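Local coordinates for glycerate 2-kinase (Pyrococcus horikoshii, PDB 1X3L), which phosphorylates D-glycerate to 2-phosphoglycerate, using ATP and a divalent metal, preferably magnesium, at residues 347-352 against 387-392; 392-397 against 409-414. All blocks are in the same frame, centred on the assembly; numbering follows the deposited sequence.

In the fold
Both contacts lie at one edge of the chain, about 31 and 32 Å from its centre, with only 5 Å between their centres. Contact 1 is core: its three touching residues are all buried, and methyl packing joins helix 343-351 to helix 385-391. Contact 2 is more superficial, with one buried and two exposed touching residues; there a lysine ammonium bonds to a backbone carbonyl, with aliphatic carbons of Lys392, Ile394 and Lys411 touching beside it. It joins the turn after helix 385-391 to the end of helix 405-411. Leu389 connects the two, its CD2 lying 3.7 Å from Val412 CG2. Val396, from segment 392-397 of contact 2, touches both leucines of contact 1.

Contact 1: residues 347-352 against 387-392; sequences IALSAT and KKLREK
Apolar packing between Leu349 and Leu389 carries this contact: their CD1 methyls meet at 3.7 Å, and the two side chains approach at a slant. Leu389 has CG anti to its carbonyl carbon (chi1 -70°) and heads for helix 343-351. Leu349 starts out across the line between the segments, and it is the CD1 branch that covers the remaining gap. The joint is small, burying 89 Å² over both sides, and the backbones stay well apart: the nearest CA atoms, those of Thr352 and Lys387, are 8.9 Å from each other. Side-chain ends therefore do the touching.

The polar component lies within segment 347-352. Thr352 OG1 donates to Leu349 O at 2.7 Å, with a C=O...donor angle of 153° and the hydroxyl tilted only 15° from the carbonyl plane. Thr352 N bonds to the same oxygen at 3.2 Å, so two donors of one residue grip this carbonyl, and the OG1 bond gives the buried hydroxyl an acceptor. The bond also fixes the hydroxyl where Leu389 CD1 passes 4.0 Å from OG1.

Val396 touches both leucines, and Ala408 and Leu409 also pack on Leu349, extending the apolar cluster to helices 396-401 and 405-411. Such helix-helix packing fits the layered alpha/beta build of the MOFRL region, where helix 343-351 lies in the crossover between strands 322-328 and 359-366, which run parallel with strand 427-435 between them.

Contact 2: residues 392-397 against 409-414; sequences KGIDVE and LKKVGG
With CG anti to the carbonyl carbon (chi1 -69°) and the chain extended beyond it, Lys392 carries its ammonium to the carbonyl of Lys411. Lys411 is likewise extended, and the two lysine chains pass at an angle. Lys392 is the C-cap residue of a Schellman motif that ends helix 385-391: Gly393, with its positive phi of 62°, is the C-prime residue, and Gly393 N bonds to Arg390 O. Ile394 N bonds to Leu389 O at 3.0 Å.

The bond across the segments runs from Lys392 NZ to Lys411 O at 2.9 Å, the ammonium tilted 18° from the carbonyl plane. Its acceptor lies at the C-terminal end of helix 405-411, where the partial negative charge of the helix end would probably favour an ammonium. The aliphatic part contributes too, with Lys392 CD 4.1 Å from Lys411 CB.

Ile394 leaves the turn with its CD1 meeting Lys411 CD at 3.9 Å, so the middle of the Lys411 chain rests against a buried residue. Beyond Lys411 the backbone turns through Gly413, also at positive phi, and Val412 N (3.2 Å) and Gly414 N (2.8 Å) reach Leu409 O from opposite faces of its plane.

Contact 1: residues 347-352 against 387-392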
ATOM      1  N   ILE A 347     -16.094  11.479  -5.756  1.00 24.46           N
ATOM      2  CA  ILE A 347     -16.588  10.364  -6.561  1.00 24.44           C
ATOM      3  C   ILE A 347     -18.047  10.129  -6.180  1.00 25.48           C
ATOM      4  O   ILE A 347     -18.933  10.063  -7.038  1.00 26.22           O
ATOM      5  CB  ILE A 347     -15.819   9.056  -6.268  1.00 24.82           C
ATOM      6  CG1 ILE A 347     -14.419   9.108  -6.890  1.00 22.83           C
ATOM      7  CG2 ILE A 347     -16.616   7.862  -6.791  1.00 23.86           C
ATOM      8  CD1 ILE A 347     -13.578   7.869  -6.595  1.00 23.10           C
ATOM      9  N   ALA A 348     -18.281   9.994  -4.877  1.00 23.16           N
ATOM     10  CA  ALA A 348     -19.617   9.754  -4.342  1.00 25.20           C
ATOM     11  C   ALA A 348     -20.608  10.856  -4.697  1.00 25.08           C
ATOM     12  O   ALA A 348     -21.701  10.582  -5.197  1.00 24.55           O
ATOM     13  CB  ALA A 348     -19.545   9.609  -2.822  1.00 23.85           C
ATOM     14  N   LEU A 349     -20.224  12.103  -4.440  1.00 24.91           N
ATOM     15  CA  LEU A 349     -21.112  13.225  -4.710  1.00 25.48           C
ATOM     16  C   LEU A 349     -21.403  13.394  -6.196  1.00 23.71           C
ATOM     17  O   LEU A 349     -22.537  13.676  -6.587  1.00 24.74           O
ATOM     18  CB  LEU A 349     -20.516  14.523  -4.144  1.00 25.80           C
ATOM     19  CG  LEU A 349     -21.376  15.785  -4.312  1.00 28.35           C
ATOM     20  CD1 LEU A 349     -22.684  15.638  -3.529  1.00 28.98           C
ATOM     21  CD2 LEU A 349     -20.602  17.002  -3.817  1.00 26.28           C
ATOM     22  N   SER A 350     -20.386  13.202  -7.028  1.00 23.10           N
ATOM     23  CA  SER A 350     -20.559  13.369  -8.468  1.00 24.44           C
ATOM     24  C   SER A 350     -21.538  12.346  -9.037  1.00 25.85           C
ATOM     25  O   SER A 350     -22.286  12.633  -9.975  1.00 25.43           O
ATOM     26  CB  SER A 350     -19.204  13.242  -9.173  1.00 25.87           C
ATOM     27  OG  SER A 350     -19.316  13.557 -10.547  1.00 33.22           O
ATOM     28  N   ALA A 351     -21.537  11.152  -8.458  1.00 24.32           N
ATOM     29  CA  ALA A 351     -22.405  10.082  -8.924  1.00 24.77           C
ATOM     30  C   ALA A 351     -23.860  10.208  -8.490  1.00 25.01           C
ATOM     31  O   ALA A 351     -24.719   9.558  -9.074  1.00 23.66           O
ATOM     32  CB  ALA A 351     -21.849   8.725  -8.467  1.00 25.13           C
ATOM     33  N   THR A 352     -24.143  11.036  -7.482  1.00 25.06           N
ATOM     34  CA  THR A 352     -25.515  11.181  -6.983  1.00 26.92           C
ATOM     35  C   THR A 352     -26.598  11.447  -8.020  1.00 29.75           C
ATOM     36  O   THR A 352     -27.668  10.841  -7.964  1.00 30.00           O
ATOM     37  CB  THR A 352     -25.642  12.289  -5.903  1.00 28.12           C
ATOM     38  OG1 THR A 352     -25.208  13.548  -6.441  1.00 28.02           O
ATOM     39  CG2 THR A 352     -24.816  11.934  -4.672  1.00 22.67           C
ATOM     40  N   LYS A 387     -31.958  13.962  -4.458  1.00 31.97           N
ATOM     41  CA  LYS A 387     -33.127  14.736  -4.065  1.00 33.00           C
ATOM     42  C   LYS A 387     -33.017  15.336  -2.670  1.00 33.90           C
ATOM     43  O   LYS A 387     -33.575  16.405  -2.407  1.00 31.32           O
ATOM     44  CB  LYS A 387     -34.396  13.890  -4.209  1.00 33.54           C
ATOM     45  CG  LYS A 387     -34.761  13.676  -5.681  1.00 39.40           C
ATOM     46  CD  LYS A 387     -36.085  12.941  -5.895  1.00 41.10           C
ATOM     47  CE  LYS A 387     -36.391  12.845  -7.397  1.00 43.29           C
ATOM     48  NZ  LYS A 387     -37.650  12.109  -7.708  1.00 46.75           N
ATOM     49  N   LYS A 388     -32.296  14.667  -1.774  1.00 32.26           N
ATOM     50  CA  LYS A 388     -32.124  15.203  -0.431  1.00 32.16           C
ATOM     51  C   LYS A 388     -31.251  16.454  -0.522  1.00 31.32           C
ATOM     52  O   LYS A 388     -31.469  17.428   0.199  1.00 30.87           O
ATOM     53  CB  LYS A 388     -31.495  14.157   0.497  1.00 31.66           C
ATOM     54  CG  LYS A 388     -32.466  13.039   0.875  1.00 31.13           C
ATOM     55  CD  LYS A 388     -31.823  11.960   1.741  1.00 31.05           C
ATOM     56  CE  LYS A 388     -32.821  10.839   2.038  1.00 30.89           C
ATOM     57  NZ  LYS A 388     -32.200   9.704   2.790  1.00 30.83           N
ATOM     58  N   LEU A 389     -30.275  16.425  -1.425  1.00 29.98           N
ATOM     59  CA  LEU A 389     -29.383  17.561  -1.632  1.00 31.35           C
ATOM     60  C   LEU A 389     -30.172  18.732  -2.229  1.00 34.79           C
ATOM     61  O   LEU A 389     -30.015  19.882  -1.808  1.00 34.59           O
ATOM     62  CB  LEU A 389     -28.239  17.172  -2.576  1.00 30.43           C
ATOM     63  CG  LEU A 389     -27.177  16.196  -2.047  1.00 32.87           C
ATOM     64  CD1 LEU A 389     -26.347  15.640  -3.197  1.00 31.02           C
ATOM     65  CD2 LEU A 389     -26.285  16.912  -1.037  1.00 31.53           C
ATOM     66  N   ARG A 390     -31.026  18.432  -3.205  1.00 35.03           N
ATOM     67  CA  ARG A 390     -31.831  19.459  -3.851  1.00 37.97           C
ATOM     68  C   ARG A 390     -32.853  20.050  -2.882  1.00 39.77           C
ATOM     69  O   ARG A 390     -33.189  21.230  -2.969  1.00 40.14           O
ATOM     70  CB  ARG A 390     -32.530  18.880  -5.084  1.00 38.38           C
ATOM     71  CG  ARG A 390     -31.561  18.424  -6.169  1.00 41.21           C
ATOM     72  CD  ARG A 390     -30.656  19.571  -6.611  1.00 45.18           C
ATOM     73  NE  ARG A 390     -31.401  20.605  -7.330  1.00 50.58           N
ATOM     74  CZ  ARG A 390     -31.071  21.892  -7.350  1.00 52.72           C
ATOM     75  NH1 ARG A 390     -30.004  22.320  -6.686  1.00 52.98           N
ATOM     76  NH2 ARG A 390     -31.805  22.754  -8.043  1.00 54.12           N
ATOM     77  N   GLU A 391     -33.346  19.233  -1.957  1.00 39.87           N
ATOM     78  CA  GLU A 391     -34.309  19.707  -0.973  1.00 42.76           C
ATOM     79  C   GLU A 391     -33.674  20.730  -0.046  1.00 42.81           C
ATOM     80  O   GLU A 391     -34.372  21.542   0.561  1.00 43.41           O
ATOM     81  CB  GLU A 391     -34.862  18.545  -0.145  1.00 45.78           C
ATOM     82  CG  GLU A 391     -36.100  17.919  -0.738  1.00 51.43           C
ATOM     83  CD  GLU A 391     -37.215  18.932  -0.905  1.00 56.65           C
ATOM     84  OE1 GLU A 391     -37.605  19.555   0.109  1.00 58.86           O
ATOM     85  OE2 GLU A 391     -37.696  19.110  -2.046  1.00 57.79           O
ATOM     86  N   LYS A 392     -32.352  20.683   0.077  1.00 41.56           N
ATOM     87  CA  LYS A 392     -31.650  21.634   0.922  1.00 40.80           C
ATOM     88  C   LYS A 392     -31.088  22.753   0.065  1.00 40.48           C
ATOM     89  O   LYS A 392     -30.230  23.516   0.502  1.00 40.90           O
ATOM     90  CB  LYS A 392     -30.530  20.944   1.706  1.00 39.82           C
ATOM     91  CG  LYS A 392     -31.065  19.993   2.769  1.00 42.15           C
ATOM     92  CD  LYS A 392     -30.069  19.724   3.883  1.00 41.46           C
ATOM     93  CE  LYS A 392     -30.735  18.911   4.988  1.00 41.86           C
ATOM     94  NZ  LYS A 392     -29.852  18.665   6.158  1.00 42.41           N
TER

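Contact 2: residues 392-397 against 409-414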
ATOM      1  N   LYS A 392     -32.352  20.683   0.077  1.00 41.56           N
ATOM      2  CA  LYS A 392     -31.650  21.634   0.922  1.00 40.80           C
ATOM      3  C   LYS A 392     -31.088  22.753   0.065  1.00 40.48           C
ATOM      4  O   LYS A 392     -30.230  23.516   0.502  1.00 40.90           O
ATOM      5  CB  LYS A 392     -30.530  20.944   1.706  1.00 39.82           C
ATOM      6  CG  LYS A 392     -31.065  19.993   2.769  1.00 42.15           C
ATOM      7  CD  LYS A 392     -30.069  19.724   3.883  1.00 41.46           C
ATOM      8  CE  LYS A 392     -30.735  18.911   4.988  1.00 41.86           C
ATOM      9  NZ  LYS A 392     -29.852  18.665   6.158  1.00 42.41           N
ATOM     10  N   GLY A 393     -31.585  22.843  -1.164  1.00 41.11           N
ATOM     11  CA  GLY A 393     -31.132  23.879  -2.077  1.00 43.58           C
ATOM     12  C   GLY A 393     -29.653  23.820  -2.422  1.00 44.63           C
ATOM     13  O   GLY A 393     -29.032  24.850  -2.679  1.00 45.35           O
ATOM     14  N   ILE A 394     -29.080  22.620  -2.439  1.00 43.76           N
ATOM     15  CA  ILE A 394     -27.664  22.476  -2.763  1.00 43.20           C
ATOM     16  C   ILE A 394     -27.451  22.229  -4.250  1.00 42.97           C
ATOM     17  O   ILE A 394     -28.054  21.330  -4.837  1.00 43.18           O
ATOM     18  CB  ILE A 394     -27.015  21.315  -1.969  1.00 42.72           C
ATOM     19  CG1 ILE A 394     -26.999  21.654  -0.475  1.00 42.38           C
ATOM     20  CG2 ILE A 394     -25.605  21.061  -2.472  1.00 42.85           C
ATOM     21  CD1 ILE A 394     -26.407  20.571   0.403  1.00 42.28           C
ATOM     22  N   ASP A 395     -26.602  23.047  -4.860  1.00 42.48           N
ATOM     23  CA  ASP A 395     -26.295  22.897  -6.274  1.00 41.43           C
ATOM     24  C   ASP A 395     -25.047  22.026  -6.360  1.00 39.54           C
ATOM     25  O   ASP A 395     -23.925  22.497  -6.168  1.00 39.36           O
ATOM     26  CB  ASP A 395     -26.054  24.264  -6.913  1.00 43.39           C
ATOM     27  CG  ASP A 395     -25.635  24.165  -8.361  1.00 46.05           C
ATOM     28  OD1 ASP A 395     -26.074  23.224  -9.056  1.00 47.74           O
ATOM     29  OD2 ASP A 395     -24.872  25.039  -8.812  1.00 48.85           O
ATOM     30  N   VAL A 396     -25.258  20.744  -6.639  1.00 38.76           N
ATOM     31  CA  VAL A 396     -24.169  19.779  -6.714  1.00 38.17           C
ATOM     32  C   VAL A 396     -23.038  20.167  -7.665  1.00 38.08           C
ATOM     33  O   VAL A 396     -21.866  20.099  -7.291  1.00 36.38           O
ATOM     34  CB  VAL A 396     -24.712  18.379  -7.094  1.00 37.98           C
ATOM     35  CG1 VAL A 396     -23.573  17.373  -7.184  1.00 35.72           C
ATOM     36  CG2 VAL A 396     -25.721  17.930  -6.053  1.00 38.68           C
ATOM     37  N   GLU A 397     -23.381  20.567  -8.886  1.00 38.43           N
ATOM     38  CA  GLU A 397     -22.364  20.954  -9.863  1.00 39.30           C
ATOM     39  C   GLU A 397     -21.493  22.084  -9.320  1.00 37.65           C
ATOM     40  O   GLU A 397     -20.277  22.073  -9.485  1.00 37.36           O
ATOM     41  CB  GLU A 397     -23.017  21.401 -11.180  1.00 41.48           C
ATOM     42  CG  GLU A 397     -23.688  20.291 -11.987  1.00 46.53           C
ATOM     43  CD  GLU A 397     -24.818  19.601 -11.238  1.00 50.21           C
ATOM     44  OE1 GLU A 397     -25.662  20.304 -10.635  1.00 49.70           O
ATOM     45  OE2 GLU A 397     -24.868  18.351 -11.265  1.00 52.90           O
ATOM     46  N   LEU A 409     -21.987  16.533   1.401  1.00 29.33           N
ATOM     47  CA  LEU A 409     -22.213  15.192   1.930  1.00 27.92           C
ATOM     48  C   LEU A 409     -22.556  15.231   3.415  1.00 27.88           C
ATOM     49  O   LEU A 409     -23.360  14.433   3.892  1.00 25.21           O
ATOM     50  CB  LEU A 409     -20.974  14.320   1.717  1.00 25.40           C
ATOM     51  CG  LEU A 409     -20.620  13.972   0.262  1.00 25.40           C
ATOM     52  CD1 LEU A 409     -19.313  13.188   0.232  1.00 22.66           C
ATOM     53  CD2 LEU A 409     -21.753  13.156  -0.372  1.00 24.16           C
ATOM     54  N   LYS A 410     -21.945  16.169   4.132  1.00 27.33           N
ATOM     55  CA  LYS A 410     -22.169  16.321   5.565  1.00 30.94           C
ATOM     56  C   LYS A 410     -23.631  16.580   5.929  1.00 30.29           C
ATOM     57  O   LYS A 410     -24.091  16.173   6.995  1.00 31.77           O
ATOM     58  CB  LYS A 410     -21.307  17.469   6.113  1.00 31.16           C
ATOM     59  CG  LYS A 410     -21.440  17.691   7.616  1.00 35.46           C
ATOM     60  CD  LYS A 410     -20.474  18.761   8.132  1.00 36.48           C
ATOM     61  CE  LYS A 410     -20.899  20.163   7.717  1.00 38.17           C
ATOM     62  NZ  LYS A 410     -19.911  21.196   8.151  1.00 38.45           N
ATOM     63  N   LYS A 411     -24.360  17.241   5.037  1.00 31.50           N
ATOM     64  CA  LYS A 411     -25.754  17.591   5.295  1.00 32.11           C
ATOM     65  C   LYS A 411     -26.790  16.529   4.963  1.00 31.53           C
ATOM     66  O   LYS A 411     -27.941  16.633   5.381  1.00 32.39           O
ATOM     67  CB  LYS A 411     -26.100  18.877   4.545  1.00 35.90           C
ATOM     68  CG  LYS A 411     -25.186  20.041   4.886  1.00 39.05           C
ATOM     69  CD  LYS A 411     -25.612  21.297   4.167  1.00 43.75           C
ATOM     70  CE  LYS A 411     -24.720  22.469   4.532  1.00 47.44           C
ATOM     71  NZ  LYS A 411     -25.137  23.702   3.801  1.00 51.21           N
ATOM     72  N   VAL A 412     -26.392  15.505   4.220  1.00 31.22           N
ATOM     73  CA  VAL A 412     -27.324  14.452   3.847  1.00 30.40           C
ATOM     74  C   VAL A 412     -26.871  13.067   4.307  1.00 30.86           C
ATOM     75  O   VAL A 412     -27.276  12.050   3.743  1.00 33.41           O
ATOM     76  CB  VAL A 412     -27.552  14.444   2.320  1.00 29.49           C
ATOM     77  CG1 VAL A 412     -28.261  15.735   1.894  1.00 30.41           C
ATOM     78  CG2 VAL A 412     -26.225  14.320   1.597  1.00 26.45           C
ATOM     79  N   GLY A 413     -26.032  13.039   5.337  1.00 30.70           N
ATOM     80  CA  GLY A 413     -25.536  11.782   5.873  1.00 29.82           C
ATOM     81  C   GLY A 413     -24.683  11.003   4.893  1.00 29.35           C
ATOM     82  O   GLY A 413     -24.635   9.775   4.951  1.00 29.49           O
ATOM     83  N   GLY A 414     -23.986  11.718   4.017  1.00 28.00           N
ATOM     84  CA  GLY A 414     -23.165  11.072   3.007  1.00 27.30           C
ATOM     85  C   GLY A 414     -21.690  10.902   3.302  1.00 27.03           C
ATOM     86  O   GLY A 414     -20.950  10.403   2.456  1.00 26.91           O
TER